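Local atomic coordinates of DUF5625 domain-containing protein (Sulfurospirillum deleyianum, PDB entry 3NKG), a protein that is of unknown function but belongs to the galactose-binding-domain clan, many of whose members bind carbohydrates, and folds as two facing antiparallel beta-sheets. Residues S31-L36 with I135-L140; P99-I104 with I116-Y121; N5-P10 with K22-E27; I26-S31 with I167-R172. One frame throughout, in Å; residues are numbered along the deposited sequence. Where two conformers were deposited one is given.

Interaction 1: residues S31-L36 with I135-L140; sequences SYHLIL and ITTISL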
# COMPACT_ATOMS: atom_id res chain seq x y z
N SER A 31 -0.34 -5.69 16.61
CA SER A 31 -0.66 -4.70 15.58
C SER A 31 0.00 -5.15 14.29
O SER A 31 1.06 -5.82 14.32
CB SER A 31 -0.21 -3.28 15.97
OG SER A 31 1.19 -3.21 16.20
N TYR A 32 -0.63 -4.78 13.18
CA TYR A 32 -0.21 -5.22 11.85
C TYR A 32 -0.20 -4.08 10.87
O TYR A 32 -1.15 -3.30 10.80
CB TYR A 32 -1.17 -6.27 11.28
CG TYR A 32 -1.07 -7.57 12.01
CD1 TYR A 32 -1.72 -7.75 13.23
CD2 TYR A 32 -0.29 -8.61 11.51
CE1 TYR A 32 -1.60 -8.96 13.93
CE2 TYR A 32 -0.18 -9.80 12.18
CZ TYR A 32 -0.83 -9.98 13.40
OH TYR A 32 -0.71 -11.18 14.07
N HIS A 33 0.86 -4.02 10.08
CA HIS A 33 0.91 -3.05 9.01
C HIS A 33 0.16 -3.58 7.79
O HIS A 33 0.30 -4.76 7.44
CB HIS A 33 2.36 -2.80 8.60
CG HIS A 33 3.20 -2.23 9.69
ND1 HIS A 33 2.79 -1.15 10.45
CD2 HIS A 33 4.43 -2.57 10.14
CE1 HIS A 33 3.73 -0.86 11.34
NE2 HIS A 33 4.73 -1.71 11.17
N LEU A 34 -0.58 -2.68 7.15
CA LEU A 34 -1.22 -2.94 5.86
C LEU A 34 -0.53 -2.04 4.84
O LEU A 34 -0.46 -0.84 5.03
CB LEU A 34 -2.70 -2.56 5.91
CG LEU A 34 -3.55 -3.15 7.02
CD1 LEU A 34 -5.02 -2.92 6.70
CD2 LEU A 34 -3.28 -4.62 7.19
N ILE A 35 -0.01 -2.63 3.76
CA ILE A 35 0.78 -1.85 2.81
C ILE A 35 0.54 -2.33 1.40
O ILE A 35 -0.03 -3.41 1.19
CB ILE A 35 2.31 -2.00 3.08
CG1 ILE A 35 2.79 -3.38 2.64
CG2 ILE A 35 2.66 -1.75 4.58
CD1 ILE A 35 4.25 -3.65 2.90
N LEU A 36 0.97 -1.53 0.43
CA LEU A 36 1.01 -1.99 -0.94
C LEU A 36 2.46 -2.14 -1.34
O LEU A 36 3.28 -1.24 -1.08
CB LEU A 36 0.33 -0.97 -1.87
CG LEU A 36 -1.12 -0.64 -1.54
CD1 LEU A 36 -1.61 0.45 -2.47
CD2 LEU A 36 -1.97 -1.88 -1.66
N ILE A 135 -0.27 1.99 4.12
CA ILE A 135 -1.68 2.41 4.20
C ILE A 135 -2.07 2.72 5.64
O ILE A 135 -2.47 3.85 5.97
CB ILE A 135 -2.64 1.32 3.68
CG1 ILE A 135 -2.35 0.92 2.24
CG2 ILE A 135 -4.07 1.78 3.79
CD1 ILE A 135 -2.92 -0.45 1.87
N THR A 136 -1.99 1.71 6.50
CA THR A 136 -2.35 1.90 7.90
C THR A 136 -1.75 0.78 8.78
O THR A 136 -1.18 -0.20 8.27
CB THR A 136 -3.91 1.98 8.08
OG1 THR A 136 -4.24 2.46 9.40
CG2 THR A 136 -4.58 0.62 7.85
N THR A 137 -1.85 0.97 10.08
CA THR A 137 -1.48 -0.06 11.06
C THR A 137 -2.72 -0.32 11.91
O THR A 137 -3.35 0.63 12.40
CB THR A 137 -0.35 0.44 11.95
OG1 THR A 137 0.77 0.82 11.14
CG2 THR A 137 0.09 -0.65 12.95
N ILE A 138 -3.06 -1.59 12.11
CA ILE A 138 -4.29 -1.94 12.81
C ILE A 138 -4.04 -3.06 13.85
O ILE A 138 -3.31 -4.04 13.58
CB ILE A 138 -5.38 -2.41 11.81
CG1 ILE A 138 -6.68 -2.76 12.54
CG2 ILE A 138 -4.91 -3.62 11.05
CD1 ILE A 138 -7.77 -3.28 11.59
N SER A 139 -4.64 -2.91 15.03
CA SER A 139 -4.53 -3.95 16.05
C SER A 139 -5.58 -5.02 15.79
O SER A 139 -6.77 -4.74 15.87
CB SER A 139 -4.69 -3.38 17.46
OG SER A 139 -3.63 -2.48 17.76
N LEU A 140 -5.13 -6.25 15.51
CA LEU A 140 -6.04 -7.39 15.29
C LEU A 140 -5.80 -8.47 16.35
O LEU A 140 -4.65 -8.81 16.66
CB LEU A 140 -5.81 -7.99 13.90
CG LEU A 140 -6.06 -6.99 12.75
CD1 LEU A 140 -5.45 -7.45 11.41
CD2 LEU A 140 -7.54 -6.74 12.60
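A classic beta bulge, in which I135 and T136 both face L34, interrupts the antiparallel pairing of strands 30-38 and 132-140 in one sheet of this beta-sandwich. The carbonyl of L34 receives both amides of the bulge. I135 N donates to L34 O at 3.0 Å from within the carbonyl plane, and T136 N reaches the same oxygen by a weak, longer bond. I135, the extra residue, packs its CD1 3.9 Å from L36 CG. Within the bulge L34 N also gives T136 O a 2.8 Å bond that is almost straight (172°); beyond it Y32 and I138 form the next hydrogen-bonded pair.

The two faces show how one strand pair can serve two chemistries. On the face of S31, H33 and T137, the imidazole and the threonine lie side by side, pointing the same way. H33 ND1 and T137 OG1 are 2.9 Å apart, the oxygen in the ring plane at its edge, and either may be the donor. T137 OG1 sits beside its own backbone N, anti to the carbonyl carbon (chi1 -57°), which turns the hydroxyl to the ring, while T137 CG2 comes within 4.0 Å of S31 CB. P65 and Y168 also pack against H33.

The other face looks into the sandwich. L34 and T136 run alongside each other, with L34 CD1 3.7 Å from T136 CG2. Y32, whose hydroxyl bonds to the E28 carbonyl, crosses L140 at about a right angle, its CD1 4.2 Å from L140 CB.

Interaction 2: residues P99-I104 with I116-Y121; sequences PIKITI and IADNLY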
# COMPACT_ATOMS: atom_id res chain seq x y z
N PRO A 99 -6.84 5.89 -3.83
CA PRO A 99 -7.94 5.57 -2.91
C PRO A 99 -8.14 4.08 -2.89
O PRO A 99 -8.32 3.48 -3.94
CB PRO A 99 -9.17 6.21 -3.58
CG PRO A 99 -8.62 7.13 -4.66
CD PRO A 99 -7.30 6.55 -5.07
N ILE A 100 -8.11 3.51 -1.69
CA ILE A 100 -8.26 2.08 -1.47
C ILE A 100 -9.31 1.94 -0.39
O ILE A 100 -9.22 2.56 0.67
CB ILE A 100 -6.97 1.48 -0.90
CG1 ILE A 100 -5.82 1.64 -1.90
CG2 ILE A 100 -7.17 0.01 -0.55
CD1 ILE A 100 -5.94 0.75 -3.10
N LYS A 101 -10.31 1.11 -0.65
CA LYS A 101 -11.31 0.84 0.37
C LYS A 101 -11.06 -0.54 0.96
O LYS A 101 -11.05 -1.56 0.25
CB LYS A 101 -12.72 0.94 -0.21
CG LYS A 101 -13.83 0.81 0.82
CD LYS A 101 -15.18 1.08 0.16
CE LYS A 101 -16.28 0.25 0.79
NZ LYS A 101 -17.61 0.54 0.17
N ILE A 102 -10.86 -0.56 2.27
CA ILE A 102 -10.67 -1.81 2.99
C ILE A 102 -11.85 -2.11 3.91
O ILE A 102 -12.20 -1.31 4.78
CB ILE A 102 -9.38 -1.79 3.84
CG1 ILE A 102 -8.17 -1.59 2.93
CG2 ILE A 102 -9.22 -3.11 4.63
CD1 ILE A 102 -6.90 -1.32 3.69
N THR A 103 -12.45 -3.27 3.69
CA THR A 103 -13.53 -3.77 4.54
C THR A 103 -13.10 -5.04 5.25
O THR A 103 -12.58 -5.95 4.62
CB THR A 103 -14.79 -4.06 3.69
OG1 THR A 103 -15.11 -2.90 2.92
CG2 THR A 103 -15.96 -4.39 4.58
N ILE A 104 -13.29 -5.09 6.57
CA ILE A 104 -12.90 -6.27 7.33
C ILE A 104 -14.06 -6.84 8.15
O ILE A 104 -14.66 -6.14 8.97
CB ILE A 104 -11.73 -5.98 8.31
CG1 ILE A 104 -10.55 -5.34 7.57
CG2 ILE A 104 -11.26 -7.26 9.00
CD1 ILE A 104 -9.41 -4.98 8.50
N ILE A 116 -16.19 -5.34 11.21
CA ILE A 116 -15.52 -4.53 12.21
C ILE A 116 -14.82 -3.27 11.67
O ILE A 116 -14.46 -2.39 12.45
CB ILE A 116 -14.52 -5.34 13.03
CG1 ILE A 116 -13.45 -5.88 12.12
CG2 ILE A 116 -15.25 -6.48 13.79
CD1 ILE A 116 -12.33 -6.60 12.89
N ALA A 117 -14.60 -3.19 10.36
CA ALA A 117 -14.05 -1.97 9.77
C ALA A 117 -14.48 -1.82 8.32
O ALA A 117 -14.53 -2.81 7.60
CB ALA A 117 -12.51 -1.95 9.87
N ASP A 118 -14.77 -0.59 7.91
CA ASP A 118 -15.05 -0.29 6.50
C ASP A 118 -14.49 1.11 6.25
O ASP A 118 -15.10 2.11 6.67
CB ASP A 118 -16.55 -0.34 6.23
CG ASP A 118 -16.90 -0.18 4.76
OD1 ASP A 118 -16.00 -0.34 3.90
OD2 ASP A 118 -18.09 0.08 4.46
N ASN A 119 -13.30 1.19 5.66
CA ASN A 119 -12.55 2.45 5.60
C ASN A 119 -12.03 2.76 4.19
O ASN A 119 -11.48 1.89 3.51
CB ASN A 119 -11.37 2.38 6.57
CG ASN A 119 -11.82 2.39 8.04
OD1 ASN A 119 -12.19 3.43 8.58
ND2 ASN A 119 -11.80 1.24 8.66
N LEU A 120 -12.18 4.01 3.78
CA LEU A 120 -11.61 4.47 2.52
C LEU A 120 -10.32 5.22 2.88
O LEU A 120 -10.38 6.19 3.63
CB LEU A 120 -12.59 5.41 1.82
CG LEU A 120 -12.03 6.15 0.59
CD1 LEU A 120 -11.69 5.13 -0.52
CD2 LEU A 120 -13.04 7.19 0.10
N TYR A 121 -9.17 4.73 2.40
CA TYR A 121 -7.90 5.39 2.62
C TYR A 121 -7.47 6.12 1.37
O TYR A 121 -7.37 5.51 0.31
CB TYR A 121 -6.80 4.39 2.99
CG TYR A 121 -7.10 3.65 4.27
CD1 TYR A 121 -7.80 2.43 4.24
CD2 TYR A 121 -6.74 4.18 5.50
CE1 TYR A 121 -8.12 1.76 5.42
CE2 TYR A 121 -7.05 3.50 6.70
CZ TYR A 121 -7.73 2.29 6.64
OH TYR A 121 -8.04 1.62 7.80
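T103 and D118 lie side by side on one face of the beta hairpin made by strands 98-107 and 113-123, the latter the outermost strand of its sheet in this chain. T103 OG1 donates to D118 OD1 at 2.9 Å, meeting the carboxylate from above its plane (55° out of it). The same oxygen is approached by K101, which brings CE to 3.2 Å from D118 OD1. K101 NZ stays 4.2 Å from that oxygen, beyond a salt bridge, so any attraction is probably weaker than in a direct ion pair. D118 CG lies anti to the backbone N (chi1 -174°), and from there OD1 meets both groups.

On the opposite face, that of I102, I104 and Y121, the contact is apolar. I102 CD1 packs obliquely against the Y121 ring, 3.7 Å from Y121 CE1. Across the sandwich Y121 rests on I135 and T136 of strand 132-140 and I104 on I138, while within its own sheet I104 touches Y145 and F147 of strand 143-151.

What holds both faces in place is the antiparallel backbone pairing of I100 with Y121, I102 with N119 and I104 with A117. Next to the last pair, I116 and A117 both face I104, a second example of the classic bulge in this fold, and I116 CG1 lies 4.1 Å from I104 CG2. Two amides grip one carbonyl here. I116 N donates to I104 O at 2.8 Å, nearly along the C=O axis, whereas A117 N approaches I104 O in the carbonyl plane, on a lone pair, at 3.3 Å.

Interaction 3: residues N5-P10 with K22-E27; sequences NPISIP and KEVKIE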
# COMPACT_ATOMS: atom_id res chain seq x y z
N ASN A 5 4.25 -15.23 9.49
CA ASN A 5 4.58 -14.90 8.10
C ASN A 5 3.63 -13.85 7.51
O ASN A 5 2.44 -13.89 7.77
CB ASN A 5 4.54 -16.15 7.22
CG ASN A 5 5.84 -16.96 7.29
OD1 ASN A 5 6.50 -16.99 8.33
ND2 ASN A 5 6.19 -17.61 6.19
N PRO A 6 4.16 -12.93 6.69
CA PRO A 6 3.29 -11.95 6.02
C PRO A 6 2.32 -12.62 5.06
O PRO A 6 2.56 -13.74 4.59
CB PRO A 6 4.27 -11.09 5.22
CG PRO A 6 5.64 -11.43 5.73
CD PRO A 6 5.57 -12.80 6.29
N ILE A 7 1.21 -11.94 4.79
CA ILE A 7 0.20 -12.41 3.86
C ILE A 7 0.11 -11.40 2.73
O ILE A 7 0.02 -10.20 2.99
CB ILE A 7 -1.15 -12.48 4.56
CG1 ILE A 7 -1.10 -13.53 5.68
CG2 ILE A 7 -2.25 -12.80 3.57
CD1 ILE A 7 -2.24 -13.41 6.64
N SER A 8 0.16 -11.87 1.49
CA SER A 8 0.07 -10.97 0.33
C SER A 8 -1.12 -11.31 -0.57
O SER A 8 -1.38 -12.46 -0.86
CB SER A 8 1.35 -10.98 -0.50
OG SER A 8 2.39 -10.22 0.12
N ILE A 9 -1.83 -10.27 -1.01
CA ILE A 9 -3.00 -10.43 -1.83
C ILE A 9 -2.78 -9.60 -3.11
O ILE A 9 -2.70 -8.37 -3.04
CB ILE A 9 -4.25 -9.93 -1.06
CG1 ILE A 9 -4.49 -10.80 0.18
CG2 ILE A 9 -5.51 -9.89 -1.92
CD1 ILE A 9 -5.51 -10.21 1.13
N PRO A 10 -2.67 -10.26 -4.27
CA PRO A 10 -2.46 -9.50 -5.50
C PRO A 10 -3.65 -8.64 -5.81
O PRO A 10 -4.78 -9.11 -5.73
CB PRO A 10 -2.30 -10.60 -6.57
CG PRO A 10 -1.77 -11.77 -5.82
CD PRO A 10 -2.52 -11.71 -4.49
N LYS A 22 -10.18 -11.99 0.49
CA LYS A 22 -9.56 -13.21 1.00
C LYS A 22 -9.73 -13.41 2.50
O LYS A 22 -9.81 -12.45 3.27
CB LYS A 22 -8.08 -13.29 0.61
CG LYS A 22 -7.89 -13.59 -0.87
CD LYS A 22 -6.47 -13.36 -1.33
CE LYS A 22 -6.39 -13.36 -2.86
NZ LYS A 22 -5.00 -13.18 -3.37
N GLU A 23 -9.82 -14.68 2.91
CA GLU A 23 -9.83 -15.00 4.32
C GLU A 23 -8.41 -14.90 4.84
O GLU A 23 -7.45 -15.29 4.19
CB GLU A 23 -10.39 -16.40 4.57
CG GLU A 23 -10.38 -16.78 6.04
CD GLU A 23 -11.04 -18.13 6.31
OE1 GLU A 23 -11.97 -18.51 5.55
OE2 GLU A 23 -10.61 -18.81 7.27
N VAL A 24 -8.30 -14.37 6.05
CA VAL A 24 -7.03 -14.05 6.61
C VAL A 24 -7.02 -14.54 8.04
O VAL A 24 -7.92 -14.23 8.82
CB VAL A 24 -6.83 -12.52 6.61
CG1 VAL A 24 -5.70 -12.13 7.55
CG2 VAL A 24 -6.60 -12.03 5.18
N LYS A 25 -5.98 -15.29 8.39
CA LYS A 25 -5.85 -15.82 9.73
C LYS A 25 -4.78 -15.07 10.50
O LYS A 25 -3.63 -15.05 10.10
CB LYS A 25 -5.54 -17.32 9.68
CG LYS A 25 -5.53 -18.00 11.05
CD LYS A 25 -5.57 -19.52 10.91
CE LYS A 25 -5.58 -20.23 12.27
NZ LYS A 25 -5.63 -21.72 12.12
N ILE A 26 -5.18 -14.44 11.60
CA ILE A 26 -4.26 -13.79 12.51
C ILE A 26 -3.89 -14.75 13.66
O ILE A 26 -4.76 -15.15 14.44
CB ILE A 26 -4.88 -12.50 13.10
CG1 ILE A 26 -5.32 -11.55 11.97
CG2 ILE A 26 -3.91 -11.83 14.06
CD1 ILE A 26 -4.18 -11.02 11.07
N GLU A 27 -2.60 -15.08 13.76
CA GLU A 27 -2.09 -16.05 14.73
C GLU A 27 -1.77 -15.42 16.08
O GLU A 27 -1.75 -16.10 17.10
CB GLU A 27 -0.80 -16.72 14.22
CG GLU A 27 -0.73 -16.99 12.71
CD GLU A 27 -1.48 -18.24 12.29
OE1 GLU A 27 -2.17 -18.86 13.13
OE2 GLU A 27 -1.37 -18.61 11.09
O HOH W 1 -3.44 -14.79 -2.40
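I9 holds CG1 beside its backbone N (chi1 -64°), with CG2 anti to that nitrogen, and K22 places CG beside its own N (chi1 -72°) before running extended to its amine. These torsions start both side chains toward each other, and the extended lysine chain then passes the branched isoleucine at an edge of the beta-sandwich, where strands 7-11 and 18-26, each outermost in its own sheet within this chain, face one another. Their segment axes are 9.4 Å apart and nearly antiparallel, so the strands meet through side chains and not through backbone pairing.

I9 and K22 slide past each other in opposite directions. K22 CD rests against both branches of the isoleucine, 3.6 Å from I9 CG1 and 3.6 Å from I9 CG2, while I9 CD1 reaches back to 4.0 Å from K22 CB. An alanine at I9 would remove CG1, CG2 and CD1, and would probably open a gap beside the aliphatic part of K22 and leave that chain freer to move.

The second apolar meeting is between I7 and V24, which cross obliquely. V24 CG1 comes to 3.8 Å from I7 CD1, a methyl that also lies 4.1 Å from the K25 carbonyl O. Behind each layer the strands are tied into their own sheets, I7 and I9 by backbone bonds to I167 and F165, K22 and V24 by backbone bonds to F147 and Y145.

At the lysine's end a water bridge to the S8 carbonyl is doubtful. The K22 and P10 side chains cross at about a right angle, K22 NZ lying 3.1 Å from P10 CD.

Interaction 4: residues I26-S31 with I167-R172; sequences IEESWS and IYINKR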
# COMPACT_ATOMS: atom_id res chain seq x y z
N ILE A 26 -5.18 -14.44 11.60
CA ILE A 26 -4.26 -13.79 12.51
C ILE A 26 -3.89 -14.75 13.66
O ILE A 26 -4.76 -15.15 14.44
CB ILE A 26 -4.88 -12.50 13.10
CG1 ILE A 26 -5.32 -11.55 11.97
CG2 ILE A 26 -3.91 -11.83 14.06
CD1 ILE A 26 -4.18 -11.02 11.07
N GLU A 27 -2.60 -15.08 13.76
CA GLU A 27 -2.09 -16.05 14.73
C GLU A 27 -1.77 -15.42 16.08
O GLU A 27 -1.75 -16.10 17.10
CB GLU A 27 -0.80 -16.72 14.22
CG GLU A 27 -0.73 -16.99 12.71
CD GLU A 27 -1.48 -18.24 12.29
OE1 GLU A 27 -2.17 -18.86 13.13
OE2 GLU A 27 -1.37 -18.61 11.09
N GLU A 28 -1.48 -14.12 16.08
CA GLU A 28 -1.04 -13.45 17.29
C GLU A 28 -1.82 -12.16 17.43
O GLU A 28 -1.94 -11.38 16.47
CB GLU A 28 0.46 -13.16 17.21
CG GLU A 28 1.12 -12.71 18.53
CD GLU A 28 2.64 -12.48 18.40
OE1 GLU A 28 3.30 -13.18 17.60
OE2 GLU A 28 3.17 -11.60 19.12
N SER A 29 -2.36 -11.94 18.63
CA SER A 29 -2.99 -10.66 18.92
C SER A 29 -1.89 -9.61 18.98
O SER A 29 -1.09 -9.58 19.92
CB SER A 29 -3.75 -10.71 20.26
OG SER A 29 -4.81 -11.65 20.18
N TRP A 30 -1.84 -8.75 17.96
CA TRP A 30 -0.82 -7.70 17.92
C TRP A 30 -1.25 -6.61 16.92
O TRP A 30 -2.40 -6.61 16.45
CB TRP A 30 0.51 -8.31 17.50
CG TRP A 30 1.71 -7.57 17.98
CD1 TRP A 30 2.52 -6.77 17.24
CD2 TRP A 30 2.23 -7.57 19.31
NE1 TRP A 30 3.52 -6.26 18.03
CE2 TRP A 30 3.37 -6.73 19.30
CE3 TRP A 30 1.85 -8.20 20.50
CZ2 TRP A 30 4.14 -6.51 20.45
CZ3 TRP A 30 2.62 -7.97 21.64
CH2 TRP A 30 3.74 -7.13 21.61
N SER A 31 -0.34 -5.69 16.61
CA SER A 31 -0.66 -4.70 15.58
C SER A 31 0.00 -5.15 14.29
O SER A 31 1.06 -5.82 14.32
CB SER A 31 -0.21 -3.28 15.97
OG SER A 31 1.19 -3.21 16.20
N ILE A 167 -0.20 -7.79 4.49
CA ILE A 167 -0.35 -7.65 5.94
C ILE A 167 0.85 -8.28 6.61
O ILE A 167 1.13 -9.48 6.41
CB ILE A 167 -1.64 -8.35 6.44
CG1 ILE A 167 -2.84 -7.88 5.64
CG2 ILE A 167 -1.89 -8.09 7.95
CD1 ILE A 167 -3.96 -8.88 5.56
N TYR A 168 1.58 -7.51 7.40
CA TYR A 168 2.64 -8.12 8.19
C TYR A 168 2.71 -7.53 9.61
O TYR A 168 2.26 -6.41 9.86
CB TYR A 168 3.99 -8.07 7.46
CG TYR A 168 4.62 -6.69 7.40
CD1 TYR A 168 5.67 -6.35 8.24
CD2 TYR A 168 4.16 -5.74 6.50
CE1 TYR A 168 6.25 -5.08 8.19
CE2 TYR A 168 4.73 -4.47 6.45
CZ TYR A 168 5.78 -4.15 7.30
OH TYR A 168 6.35 -2.89 7.25
N ILE A 169 3.26 -8.31 10.53
CA ILE A 169 3.19 -7.95 11.93
C ILE A 169 4.08 -6.75 12.18
O ILE A 169 5.14 -6.63 11.57
CB ILE A 169 3.59 -9.15 12.83
CG1 ILE A 169 2.96 -9.01 14.23
CG2 ILE A 169 5.10 -9.29 12.89
CD1 ILE A 169 3.16 -10.21 15.12
N ASN A 170 3.63 -5.83 13.03
CA ASN A 170 4.43 -4.66 13.40
C ASN A 170 5.41 -5.01 14.54
O ASN A 170 4.99 -5.17 15.67
CB ASN A 170 3.50 -3.54 13.83
CG ASN A 170 4.23 -2.38 14.49
OD1 ASN A 170 5.42 -2.14 14.24
ND2 ASN A 170 3.51 -1.64 15.34
N LYS A 171 6.70 -5.12 14.23
CA LYS A 171 7.69 -5.52 15.25
C LYS A 171 8.22 -4.39 16.15
O LYS A 171 9.24 -4.56 16.81
CB LYS A 171 8.87 -6.26 14.62
CG LYS A 171 8.57 -7.63 14.04
CD LYS A 171 8.14 -8.65 15.10
CE LYS A 171 8.51 -10.08 14.68
NZ LYS A 171 7.60 -11.13 15.23
N ARG A 172 7.55 -3.24 16.19
CA ARG A 172 7.95 -2.22 17.16
C ARG A 172 6.83 -1.24 17.46
O ARG A 172 7.01 -0.27 18.19
CB ARG A 172 9.20 -1.48 16.69
CG ARG A 172 8.93 -0.17 15.98
CD ARG A 172 9.54 1.01 16.75
NE ARG A 172 11.00 0.90 16.88
CZ ARG A 172 11.77 1.81 17.47
NH1 ARG A 172 11.22 2.91 17.98
NH2 ARG A 172 13.08 1.63 17.56
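W30 and S31 bind N170 through three hydrogen bonds, two of them made by side chains, where N170, opening an Asx turn, meets the start of strand 30-38. W30 NE1 donates to N170 O at 3.0 Å, with the oxygen at the indole edge in the ring plane, although the bond is bent (131°). N170 N gives S31 O a 2.9 Å bond that is much straighter. The amide group completes the set: N170 ND2 donates to S31 OG at 2.9 Å, the hydroxyl being turned to it by lying between the backbone N and the carbonyl carbon (chi1 60°). N170 OD1 accepts from the backbone N of R172, a poorly ordered residue, in the Asx turn. An alanine at N170 would probably leave S31 OG without its ND2 donor and free the following residues from the turn.

Apolar contact comes from I169, whose CG1 lies 3.8 Å from W30 CD1. Its CD1 is 3.9 Å from E28 OE1, the two side chains crossing at about a right angle. The other carboxylate oxygen, E28 OE2, stands over one face of the W30 ring, offset toward the rim.

Taken together, the contact sits beside the beginning of strand 30-38, next to strand 163-169 in the sheet; P4 packs on I169 and E28, and W30 pairs by its backbone with L140 of strand 132-140.

How the interactions relate
Interactions 1 and 4 belong to one sheet, share S31, and have centres about 8 Å apart; H33 N meets Y168 O at 2.8 Å, probably a hydrogen bond from their shared strand 30-38 to strand 163-169. Interaction 3 joins that sheet through I7 O and I167 N, 2.9 Å apart, and spans to the edge of the other. Interaction 2 lies in that second sheet and faces interaction 1 across the sandwich, centres about 12 Å apart, with I138 CD1 3.9 Å from I104 CD1. No active site is known. Glycerol bound by S139 and by L120, and acetic acid near Y32 and I7, probably come from the crystallisation liquor.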